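Local coordinates for pesticidal crystal protein CRY4AA (Bacillus thuringiensis, PDB 2C9K), which binds midgut epithelial cells of insects, mosquito larvae among them, and promotes their colloid-osmotic lysis, at residues L409-R414 with Y427-H432; Y353-N358 with F379-T384; T7-T12 with G31-V36; I433-K438 with A454-S459. All blocks are in the same frame, centred on the assembly; numbering follows the deposited sequence.

Interaction 1 of 4, residues L409-R414 with Y427-H432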
# COMPACT_ATOMS: atom_id res chain seq x y z
N LEU A 409 -8.38 -1.48 -9.31
CA LEU A 409 -7.82 -2.67 -8.69
C LEU A 409 -8.90 -3.67 -8.27
O LEU A 409 -10.09 -3.37 -8.29
CB LEU A 409 -6.94 -2.28 -7.50
CG LEU A 409 -5.55 -1.71 -7.86
CD1 LEU A 409 -4.77 -2.74 -8.64
CD2 LEU A 409 -5.69 -0.44 -8.68
N PRO A 410 -8.49 -4.89 -7.90
CA PRO A 410 -9.44 -5.93 -7.49
C PRO A 410 -10.28 -5.58 -6.26
O PRO A 410 -10.03 -4.58 -5.58
CB PRO A 410 -8.53 -7.13 -7.24
CG PRO A 410 -7.42 -6.92 -8.21
CD PRO A 410 -7.13 -5.45 -8.02
N ILE A 411 -11.28 -6.42 -5.98
CA ILE A 411 -12.15 -6.24 -4.82
C ILE A 411 -11.32 -6.30 -3.54
O ILE A 411 -10.18 -6.79 -3.54
CB ILE A 411 -13.23 -7.33 -4.75
CG1 ILE A 411 -12.57 -8.71 -4.87
CG2 ILE A 411 -14.26 -7.11 -5.85
CD1 ILE A 411 -13.56 -9.87 -4.75
N LEU A 412 -11.90 -5.81 -2.45
CA LEU A 412 -11.22 -5.78 -1.17
C LEU A 412 -11.77 -6.82 -0.20
O LEU A 412 -11.14 -7.15 0.81
CB LEU A 412 -11.35 -4.38 -0.57
CG LEU A 412 -10.81 -4.19 0.84
CD1 LEU A 412 -9.31 -4.38 0.84
CD2 LEU A 412 -11.18 -2.81 1.32
N LYS A 413 -12.95 -7.33 -0.51
CA LYS A 413 -13.60 -8.33 0.34
C LYS A 413 -14.11 -9.50 -0.48
O LYS A 413 -14.27 -9.40 -1.69
CB LYS A 413 -14.77 -7.68 1.09
CG LYS A 413 -14.39 -6.48 1.91
CD LYS A 413 -15.54 -6.04 2.80
CE LYS A 413 -16.69 -5.43 2.01
NZ LYS A 413 -16.40 -4.07 1.51
N ARG A 414 -14.37 -10.63 0.19
CA ARG A 414 -14.89 -11.80 -0.49
C ARG A 414 -16.21 -11.39 -1.11
O ARG A 414 -17.09 -10.83 -0.44
CB ARG A 414 -15.12 -12.94 0.49
CG ARG A 414 -13.86 -13.46 1.12
CD ARG A 414 -14.18 -14.62 2.05
NE ARG A 414 -14.70 -15.76 1.32
CZ ARG A 414 -15.22 -16.84 1.89
NH1 ARG A 414 -15.30 -16.92 3.21
NH2 ARG A 414 -15.66 -17.84 1.14
N TYR A 427 -19.47 -0.24 -5.44
CA TYR A 427 -19.42 0.94 -4.58
C TYR A 427 -19.16 0.55 -3.12
O TYR A 427 -18.61 1.33 -2.35
CB TYR A 427 -20.74 1.69 -4.67
CG TYR A 427 -21.89 0.91 -4.08
CD1 TYR A 427 -22.28 1.11 -2.75
CD2 TYR A 427 -22.55 -0.06 -4.82
CE1 TYR A 427 -23.31 0.35 -2.19
CE2 TYR A 427 -23.57 -0.82 -4.28
CZ TYR A 427 -23.95 -0.61 -2.96
OH TYR A 427 -24.97 -1.38 -2.44
N ASP A 428 -19.56 -0.66 -2.77
CA ASP A 428 -19.43 -1.17 -1.41
C ASP A 428 -18.36 -2.26 -1.29
O ASP A 428 -18.33 -3.02 -0.32
CB ASP A 428 -20.76 -1.74 -0.94
CG ASP A 428 -21.16 -2.98 -1.71
OD1 ASP A 428 -21.30 -2.90 -2.96
OD2 ASP A 428 -21.34 -4.04 -1.09
N ASN A 429 -17.48 -2.35 -2.29
CA ASN A 429 -16.41 -3.33 -2.26
C ASN A 429 -15.31 -2.99 -3.25
O ASN A 429 -15.32 -3.49 -4.37
CB ASN A 429 -16.94 -4.73 -2.56
CG ASN A 429 -15.89 -5.80 -2.34
OD1 ASN A 429 -14.74 -5.50 -2.03
ND2 ASN A 429 -16.29 -7.06 -2.50
N TYR A 430 -14.39 -2.13 -2.84
CA TYR A 430 -13.28 -1.70 -3.69
C TYR A 430 -12.05 -1.46 -2.81
O TYR A 430 -12.17 -0.94 -1.70
CB TYR A 430 -13.66 -0.42 -4.44
CG TYR A 430 -13.94 0.75 -3.54
CD1 TYR A 430 -12.98 1.73 -3.30
CD2 TYR A 430 -15.16 0.85 -2.86
CE1 TYR A 430 -13.22 2.77 -2.41
CE2 TYR A 430 -15.41 1.89 -1.97
CZ TYR A 430 -14.44 2.84 -1.75
OH TYR A 430 -14.67 3.85 -0.85
N SER A 431 -10.87 -1.82 -3.31
CA SER A 431 -9.64 -1.67 -2.54
C SER A 431 -8.82 -0.42 -2.86
O SER A 431 -7.96 -0.02 -2.07
CB SER A 431 -8.75 -2.89 -2.76
OG SER A 431 -8.37 -2.97 -4.12
N HIS A 432 -9.08 0.18 -4.02
CA HIS A 432 -8.34 1.38 -4.39
C HIS A 432 -9.25 2.41 -5.02
O HIS A 432 -10.31 2.08 -5.53
CB HIS A 432 -7.21 1.03 -5.38
CG HIS A 432 -6.07 0.27 -4.77
ND1 HIS A 432 -6.19 -1.05 -4.37
CD2 HIS A 432 -4.79 0.62 -4.53
CE1 HIS A 432 -5.02 -1.47 -3.91
NE2 HIS A 432 -4.16 -0.48 -4.00
O HOH W 1 -10.36 0.08 -7.49
O HOH W 2 -10.94 -1.93 -6.09

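Interaction 2 of 4, residues Y353-N358 with F379-T384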
# COMPACT_ATOMS: atom_id res chain seq x y z
N TYR A 353 -15.60 8.71 -4.49
CA TYR A 353 -14.41 8.26 -5.18
C TYR A 353 -14.61 7.47 -6.46
O TYR A 353 -15.67 6.89 -6.70
CB TYR A 353 -13.57 7.42 -4.22
CG TYR A 353 -13.57 7.94 -2.80
CD1 TYR A 353 -14.36 7.35 -1.82
CD2 TYR A 353 -12.78 9.03 -2.44
CE1 TYR A 353 -14.38 7.84 -0.52
CE2 TYR A 353 -12.79 9.54 -1.14
CZ TYR A 353 -13.59 8.94 -0.19
OH TYR A 353 -13.63 9.45 1.09
N ILE A 354 -13.56 7.45 -7.28
CA ILE A 354 -13.56 6.71 -8.53
C ILE A 354 -12.85 5.39 -8.20
O ILE A 354 -11.69 5.40 -7.80
CB ILE A 354 -12.80 7.50 -9.63
CG1 ILE A 354 -13.50 8.83 -9.89
CG2 ILE A 354 -12.76 6.71 -10.92
CD1 ILE A 354 -12.73 9.78 -10.78
N PHE A 355 -13.56 4.27 -8.34
CA PHE A 355 -12.97 2.97 -8.01
C PHE A 355 -12.78 2.07 -9.22
O PHE A 355 -12.19 0.99 -9.11
CB PHE A 355 -13.83 2.26 -6.97
CG PHE A 355 -15.15 1.78 -7.49
CD1 PHE A 355 -15.22 0.65 -8.31
CD2 PHE A 355 -16.32 2.43 -7.16
CE1 PHE A 355 -16.44 0.18 -8.79
CE2 PHE A 355 -17.55 1.97 -7.63
CZ PHE A 355 -17.61 0.84 -8.45
N LEU A 356 -13.28 2.51 -10.36
CA LEU A 356 -13.16 1.77 -11.60
C LEU A 356 -13.53 2.68 -12.75
O LEU A 356 -14.46 3.47 -12.64
CB LEU A 356 -14.11 0.57 -11.60
CG LEU A 356 -14.07 -0.35 -12.83
CD1 LEU A 356 -12.75 -1.11 -12.88
CD2 LEU A 356 -15.22 -1.32 -12.78
N LEU A 357 -12.78 2.62 -13.84
CA LEU A 357 -13.14 3.44 -14.98
C LEU A 357 -12.89 2.74 -16.28
O LEU A 357 -12.14 1.76 -16.35
CB LEU A 357 -12.43 4.80 -14.97
CG LEU A 357 -10.93 4.91 -15.10
CD1 LEU A 357 -10.58 6.31 -15.59
CD2 LEU A 357 -10.29 4.63 -13.75
N ASN A 358 -13.55 3.25 -17.32
CA ASN A 358 -13.47 2.69 -18.65
C ASN A 358 -12.94 3.78 -19.55
O ASN A 358 -13.47 4.88 -19.55
CB ASN A 358 -14.87 2.28 -19.10
CG ASN A 358 -14.86 1.41 -20.32
OD1 ASN A 358 -14.37 1.80 -21.38
ND2 ASN A 358 -15.42 0.21 -20.18
N PHE A 379 -16.65 4.90 -12.62
CA PHE A 379 -17.51 4.14 -11.74
C PHE A 379 -17.20 4.66 -10.35
O PHE A 379 -16.27 4.21 -9.68
CB PHE A 379 -17.25 2.65 -11.87
CG PHE A 379 -17.84 2.05 -13.11
CD1 PHE A 379 -19.21 2.16 -13.36
CD2 PHE A 379 -17.04 1.38 -14.03
CE1 PHE A 379 -19.77 1.62 -14.51
CE2 PHE A 379 -17.59 0.83 -15.19
CZ PHE A 379 -18.97 0.95 -15.43
N ILE A 380 -17.98 5.66 -9.97
CA ILE A 380 -17.88 6.39 -8.71
C ILE A 380 -18.65 5.72 -7.57
O ILE A 380 -19.57 4.94 -7.79
CB ILE A 380 -18.42 7.82 -8.93
CG1 ILE A 380 -17.50 8.55 -9.91
CG2 ILE A 380 -18.56 8.56 -7.61
CD1 ILE A 380 -18.01 9.88 -10.40
N THR A 381 -18.24 6.03 -6.34
CA THR A 381 -18.91 5.49 -5.17
C THR A 381 -19.11 6.61 -4.15
O THR A 381 -18.21 7.44 -3.96
CB THR A 381 -18.10 4.33 -4.52
OG1 THR A 381 -18.85 3.77 -3.44
CG2 THR A 381 -16.75 4.83 -3.99
N ASN A 382 -20.27 6.65 -3.52
CA ASN A 382 -20.54 7.68 -2.52
C ASN A 382 -20.81 7.06 -1.17
O ASN A 382 -21.16 7.74 -0.22
CB ASN A 382 -21.72 8.56 -2.94
CG ASN A 382 -23.05 7.82 -2.89
OD1 ASN A 382 -24.08 8.38 -3.26
ND2 ASN A 382 -23.04 6.57 -2.44
N GLY A 383 -20.67 5.74 -1.09
CA GLY A 383 -20.90 5.06 0.16
C GLY A 383 -22.24 4.36 0.26
O GLY A 383 -22.37 3.42 1.05
N THR A 384 -23.23 4.79 -0.52
CA THR A 384 -24.54 4.14 -0.46
C THR A 384 -24.99 3.55 -1.79
O THR A 384 -25.87 2.69 -1.83
CB THR A 384 -25.65 5.11 0.06
OG1 THR A 384 -26.13 5.93 -1.01
CG2 THR A 384 -25.10 6.00 1.16

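Interaction 3 of 4, residues T7-T12 with G31-V36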
# COMPACT_ATOMS: atom_id res chain seq x y z
N THR A 7 -5.36 -8.31 -2.80
CA THR A 7 -6.11 -7.24 -2.17
C THR A 7 -7.08 -7.70 -1.07
O THR A 7 -7.39 -6.92 -0.18
CB THR A 7 -6.87 -6.40 -3.22
OG1 THR A 7 -7.55 -7.27 -4.13
CG2 THR A 7 -5.91 -5.51 -3.99
N ILE A 8 -7.55 -8.95 -1.12
CA ILE A 8 -8.45 -9.44 -0.07
C ILE A 8 -7.69 -9.83 1.20
O ILE A 8 -8.09 -9.48 2.31
CB ILE A 8 -9.25 -10.69 -0.51
CG1 ILE A 8 -10.26 -10.34 -1.60
CG2 ILE A 8 -9.98 -11.28 0.70
CD1 ILE A 8 -10.94 -11.54 -2.21
N VAL A 9 -6.60 -10.56 1.04
CA VAL A 9 -5.81 -10.96 2.18
C VAL A 9 -5.37 -9.70 2.93
O VAL A 9 -5.31 -9.68 4.16
CB VAL A 9 -4.55 -11.74 1.75
CG1 VAL A 9 -3.65 -11.96 2.96
CG2 VAL A 9 -4.95 -13.07 1.13
N VAL A 10 -5.05 -8.65 2.19
CA VAL A 10 -4.61 -7.41 2.81
C VAL A 10 -5.78 -6.73 3.49
O VAL A 10 -5.63 -6.16 4.58
CB VAL A 10 -3.98 -6.46 1.77
CG1 VAL A 10 -3.64 -5.13 2.40
CG2 VAL A 10 -2.74 -7.09 1.20
N GLY A 11 -6.95 -6.81 2.86
CA GLY A 11 -8.14 -6.22 3.43
C GLY A 11 -8.54 -6.84 4.75
O GLY A 11 -9.00 -6.14 5.66
N THR A 12 -8.36 -8.15 4.88
CA THR A 12 -8.72 -8.87 6.09
C THR A 12 -7.83 -8.55 7.28
O THR A 12 -8.30 -8.48 8.41
CB THR A 12 -8.66 -10.38 5.87
OG1 THR A 12 -9.40 -10.71 4.69
CG2 THR A 12 -9.27 -11.12 7.05
N GLY A 31 -11.03 -17.61 9.14
CA GLY A 31 -12.30 -17.95 8.50
C GLY A 31 -12.34 -17.43 7.08
O GLY A 31 -13.10 -17.93 6.24
N THR A 32 -11.52 -16.42 6.80
CA THR A 32 -11.45 -15.82 5.48
C THR A 32 -10.21 -16.24 4.72
O THR A 32 -10.28 -16.64 3.56
CB THR A 32 -11.44 -14.30 5.57
OG1 THR A 32 -12.66 -13.85 6.18
CG2 THR A 32 -11.30 -13.68 4.18
N LEU A 33 -9.06 -16.15 5.38
CA LEU A 33 -7.80 -16.51 4.76
C LEU A 33 -7.75 -17.93 4.19
O LEU A 33 -7.34 -18.12 3.04
CB LEU A 33 -6.65 -16.29 5.73
CG LEU A 33 -6.44 -14.82 6.09
CD1 LEU A 33 -5.34 -14.68 7.13
CD2 LEU A 33 -6.11 -14.03 4.83
N ILE A 34 -8.16 -18.93 4.96
CA ILE A 34 -8.14 -20.32 4.48
C ILE A 34 -8.93 -20.51 3.18
O ILE A 34 -8.42 -21.10 2.23
CB ILE A 34 -8.68 -21.28 5.54
CG1 ILE A 34 -7.82 -21.21 6.80
CG2 ILE A 34 -8.66 -22.71 5.01
CD1 ILE A 34 -8.33 -22.08 7.93
N PRO A 35 -10.18 -20.05 3.14
CA PRO A 35 -11.01 -20.19 1.93
C PRO A 35 -10.43 -19.42 0.73
O PRO A 35 -10.59 -19.83 -0.43
CB PRO A 35 -12.36 -19.62 2.36
CG PRO A 35 -12.40 -19.91 3.82
CD PRO A 35 -11.00 -19.58 4.27
N VAL A 36 -9.77 -18.30 1.01
CA VAL A 36 -9.18 -17.46 -0.02
C VAL A 36 -7.85 -18.03 -0.54
O VAL A 36 -7.53 -17.90 -1.72
CB VAL A 36 -8.94 -16.03 0.51
CG1 VAL A 36 -8.17 -15.22 -0.51
CG2 VAL A 36 -10.28 -15.36 0.81

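Interaction 4 of 4, residues I433-K438 with A454-S459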
# COMPACT_ATOMS: atom_id res chain seq x y z
N ILE A 433 -8.82 3.67 -4.97
CA ILE A 433 -9.55 4.79 -5.55
C ILE A 433 -8.60 5.61 -6.43
O ILE A 433 -7.40 5.69 -6.14
CB ILE A 433 -10.11 5.74 -4.46
CG1 ILE A 433 -8.96 6.47 -3.76
CG2 ILE A 433 -10.98 4.96 -3.47
CD1 ILE A 433 -9.41 7.56 -2.82
N LEU A 434 -9.12 6.21 -7.49
CA LEU A 434 -8.27 7.01 -8.38
C LEU A 434 -7.69 8.18 -7.61
O LEU A 434 -8.38 8.80 -6.80
CB LEU A 434 -9.07 7.53 -9.58
CG LEU A 434 -8.15 8.18 -10.61
CD1 LEU A 434 -7.28 7.11 -11.25
CD2 LEU A 434 -8.95 8.92 -11.66
N SER A 435 -6.43 8.52 -7.85
CA SER A 435 -5.85 9.63 -7.11
C SER A 435 -5.18 10.67 -7.99
O SER A 435 -4.95 11.79 -7.54
CB SER A 435 -4.84 9.10 -6.09
OG SER A 435 -3.72 8.52 -6.73
N PHE A 436 -4.89 10.31 -9.23
CA PHE A 436 -4.20 11.22 -10.14
C PHE A 436 -4.05 10.60 -11.54
O PHE A 436 -4.08 9.38 -11.70
CB PHE A 436 -2.80 11.49 -9.58
CG PHE A 436 -2.22 12.82 -9.95
CD1 PHE A 436 -2.65 13.97 -9.29
CD2 PHE A 436 -1.21 12.91 -10.89
CE1 PHE A 436 -2.07 15.20 -9.57
CE2 PHE A 436 -0.62 14.14 -11.18
CZ PHE A 436 -1.05 15.29 -10.51
N ILE A 437 -3.88 11.45 -12.55
CA ILE A 437 -3.66 10.99 -13.92
C ILE A 437 -2.56 11.82 -14.58
O ILE A 437 -2.79 12.98 -14.90
CB ILE A 437 -4.92 11.11 -14.79
CG1 ILE A 437 -6.00 10.15 -14.31
CG2 ILE A 437 -4.57 10.79 -16.23
CD1 ILE A 437 -7.26 10.17 -15.16
N LYS A 438 -1.37 11.24 -14.75
CA LYS A 438 -0.25 11.94 -15.37
C LYS A 438 -0.17 11.54 -16.83
O LYS A 438 -0.82 10.59 -17.25
CB LYS A 438 1.08 11.61 -14.69
CG LYS A 438 1.44 12.52 -13.54
CD LYS A 438 2.66 12.06 -12.78
CE LYS A 438 3.94 12.21 -13.59
NZ LYS A 438 4.42 13.61 -13.69
N ALA A 454 -3.05 6.81 -11.26
CA ALA A 454 -2.59 6.62 -9.89
C ALA A 454 -3.72 6.09 -9.02
O ALA A 454 -4.86 6.51 -9.17
CB ALA A 454 -2.09 7.93 -9.33
N TRP A 455 -3.39 5.17 -8.12
CA TRP A 455 -4.38 4.57 -7.24
C TRP A 455 -3.86 4.50 -5.82
O TRP A 455 -2.76 4.03 -5.58
CB TRP A 455 -4.73 3.16 -7.72
CG TRP A 455 -5.30 3.10 -9.10
CD1 TRP A 455 -4.63 2.89 -10.26
CD2 TRP A 455 -6.68 3.30 -9.46
NE1 TRP A 455 -5.49 2.95 -11.33
CE2 TRP A 455 -6.76 3.20 -10.86
CE3 TRP A 455 -7.85 3.55 -8.73
CZ2 TRP A 455 -7.96 3.34 -11.56
CZ3 TRP A 455 -9.05 3.69 -9.42
CH2 TRP A 455 -9.09 3.58 -10.82
N THR A 456 -4.66 4.98 -4.87
CA THR A 456 -4.28 4.92 -3.47
C THR A 456 -5.18 3.91 -2.77
O THR A 456 -6.28 3.62 -3.25
CB THR A 456 -4.42 6.30 -2.80
OG1 THR A 456 -5.71 6.86 -3.08
CG2 THR A 456 -3.34 7.23 -3.30
N HIS A 457 -4.72 3.35 -1.66
CA HIS A 457 -5.52 2.35 -0.95
C HIS A 457 -6.76 2.95 -0.28
O HIS A 457 -6.66 3.96 0.43
CB HIS A 457 -4.67 1.65 0.11
CG HIS A 457 -5.24 0.34 0.55
ND1 HIS A 457 -4.94 -0.84 -0.09
CD2 HIS A 457 -6.14 0.04 1.50
CE1 HIS A 457 -5.63 -1.82 0.47
NE2 HIS A 457 -6.37 -1.32 1.43
N SER A 458 -7.91 2.33 -0.49
CA SER A 458 -9.16 2.84 0.07
C SER A 458 -9.27 2.71 1.59
O SER A 458 -10.34 2.89 2.16
CB SER A 458 -10.37 2.16 -0.59
OG SER A 458 -10.46 0.80 -0.21
N SER A 459 -8.16 2.38 2.24
CA SER A 459 -8.17 2.26 3.69
C SER A 459 -7.77 3.59 4.31
O SER A 459 -7.84 3.76 5.52
CB SER A 459 -7.18 1.19 4.16
OG SER A 459 -5.84 1.59 3.91

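Interaction 1 of 4, residues L409-R414 with Y427-H432
Leu409 lays its CG over one face of the His432 imidazole, 3.8 Å from the ring centroid, while Ser431 OG sits at the ring edge, in plane, and receives the N-H of His432 ND1 at 2.9 Å. That hydroxyl passes its own proton to Pro410 O, 2.7 Å from Ser431 OG, and at the far side of the ring NE2 bonds to Arg261. The second flat group is the amide of Asn429. Its OD1 takes Leu412 N at 2.9 Å and Lys413 N at 3.0 Å from opposite faces of the amide plane. Its ND2 reaches Lys413 O at 3.2 Å along a nearly straight N-H (169°); the carbonyl oxygen lies in the amide plane, but the donor stands above the carbonyl plane. Three bonds therefore fix the rotation of this buried group. The Lys413 chain, bent near its end, brings NZ to Asp428 O at 2.9 Å. Two waters lie between the segments, one bridging Leu409 N and His432 O, the other Leu409 O and Ser431 N. Side-chain-to-backbone bonds, with no regular strand pairing, hold this irregular loop between strands 402-407 and 432-440, in the beta-prism second domain of a three-domain Cry toxin.

Interaction 2 of 4, residues Y353-N358 with F379-T384
A classic beta bulge interrupts the antiparallel hairpin of strands 353-362 and 373-381: Phe355 and Leu356 both face Phe379. Phe379 O accepts Phe355 N at 3.0 Å in a nearly straight bond (168°) and Leu356 N more weakly at 3.5 Å, and Phe379 N bonds back to Leu356 O. Beyond the bulge, Tyr353 and Thr381 form a regular hydrogen-bonded pair, with Tyr353 N 3.0 Å from Thr381 O and Thr381 N returning a bond to Tyr353 O. CG of Phe355 stands between its backbone N and carbonyl carbon (chi1 71°), and the ring reaches the partner strand. Phe379 O lies over a face of that ring, offset toward the rim, and Phe379 CB is over a face as well, 4.2 Å from the centroid. Thr381 CB meets the same ring at its edge, 3.7 Å from Phe355 CD2. Leu356 and Phe379 lie side by side, pointing the same way, and touch through Leu356 CD2 and Phe379 CD2 at 3.5 Å. Ile354 and Ile380 project from the other face of the sheet, where their CG1 atoms meet at 4.0 Å. Thr381 OG1 leaves the hairpin to bond to Tyr427 O. No side-chain hydrogen bond crosses between the strands; the polar bonds across are those of the backbone, where a single carbonyl serves both amides of the bulge.

Interaction 3 of 4, residues T7-T12 with G31-V36
Val9 and Leu33 lie at the closest CA pairing, 6.4 Å, of two nearly antiparallel helical segments whose axes run 168° apart and approach to 10.0 Å. No hydrogen bond joins the two; this is antiparallel helix packing, side chain against side chain, in the N-terminal helical domain of the Cry toxin. Leu33 sends CD2 against the branched end of Val9, 3.7 Å from Val9 CG1 and 4.0 Å from Val9 CG2, and the two side chains meet at about a right angle. Val36, one turn further along, straddles two residues of the opposing helix. Its CG2 touches Ile8 CG2 at 4.1 Å, and its CG1 lies 4.2 Å from Val9 CG2. Thr12 and Thr32 reach toward each other tip to tip, but with unlike ends. CG2 of Thr32, anti to its backbone N, comes within 3.6 Å of Thr12 OG1. That hydroxyl gives its proton to Ile8 O within its own helix. Ile8 O consequently holds two donors, Thr12 N and Thr12 OG1. Helix 29-37 is kinked at Pro35, whose nitrogen has no bond to the preceding turn. Helix 140-164 borders the pair, with Gln145 against Val9 and Leu149 against Leu33, and helix 77-89 receives Ile34. Thr7 turns instead to the loop before strand 432-440, where it bonds to Ile411 O, and Arg414 of that loop packs on Thr32.

Interaction 4 of 4, residues I433-K438 with A454-S459
Leu434 lies over the indole of Trp455, an aromatic side chain that leans across to the adjoining strand. Leu434 CD1 stands 3.9 Å from the centroid of the six-membered ring and only 12° off its normal, and Leu434 CB meets Trp455 CZ3 at 3.8 Å, so the leucine covers the benzo end of the ring system. The backbones pair in antiparallel fashion. Ile433 and Thr456 exchange two bonds, Ile433 N to Thr456 O and Thr456 N to Ile433 O, both 3.1 Å with N-H...O angles of 160°. Farther along, Ser435 N bonds to Ala454 O at 2.9 Å, while Ala454 N bonds to Phe436 O at 2.8 Å. On the face away from the indole, Ile433 CG1 packs beside Thr456 OG1, and Phe436 CB against Ala454 CB at 3.6 Å. Ser435 CB touches Thr456 CG2. Ser435 OG bonds to Glu262 on strand 262-267, which lies on the other side of strand 450-457. The Phe436 ring forms a cation-pi contact with Arg288. On the indole face, Leu434 also packs on Leu296 and Leu299, and Trp455 on Leu357. Residues from three antiparallel sheets thus come together around this hairpin, the arrangement of the hydrophobic core in the beta-prism second domain of three-domain Cry toxins.

How the interactions relate
From the N terminus, interaction 3 closes first, pairing helices 5-16 and 29-37 of the helical domain. Interaction 2 follows, closing a hairpin of the second domain; interaction 1 then folds a long loop back on itself, and interaction 4 shuts the next hairpin directly after it. The four are strictly in series, none enclosing or crossing another. Interaction 1 is the hub: segment 409-414 meets helix segment 7-12, and segment 427-432 meets both 379-384 of one sheet and, through Ser431 O and Ser458 N, 454-459 of another. Interactions 2 and 4 also join directly, Ile354 O to Leu434 N, whereas interactions 2 and 3 stay about 10 Å apart at their nearest atoms.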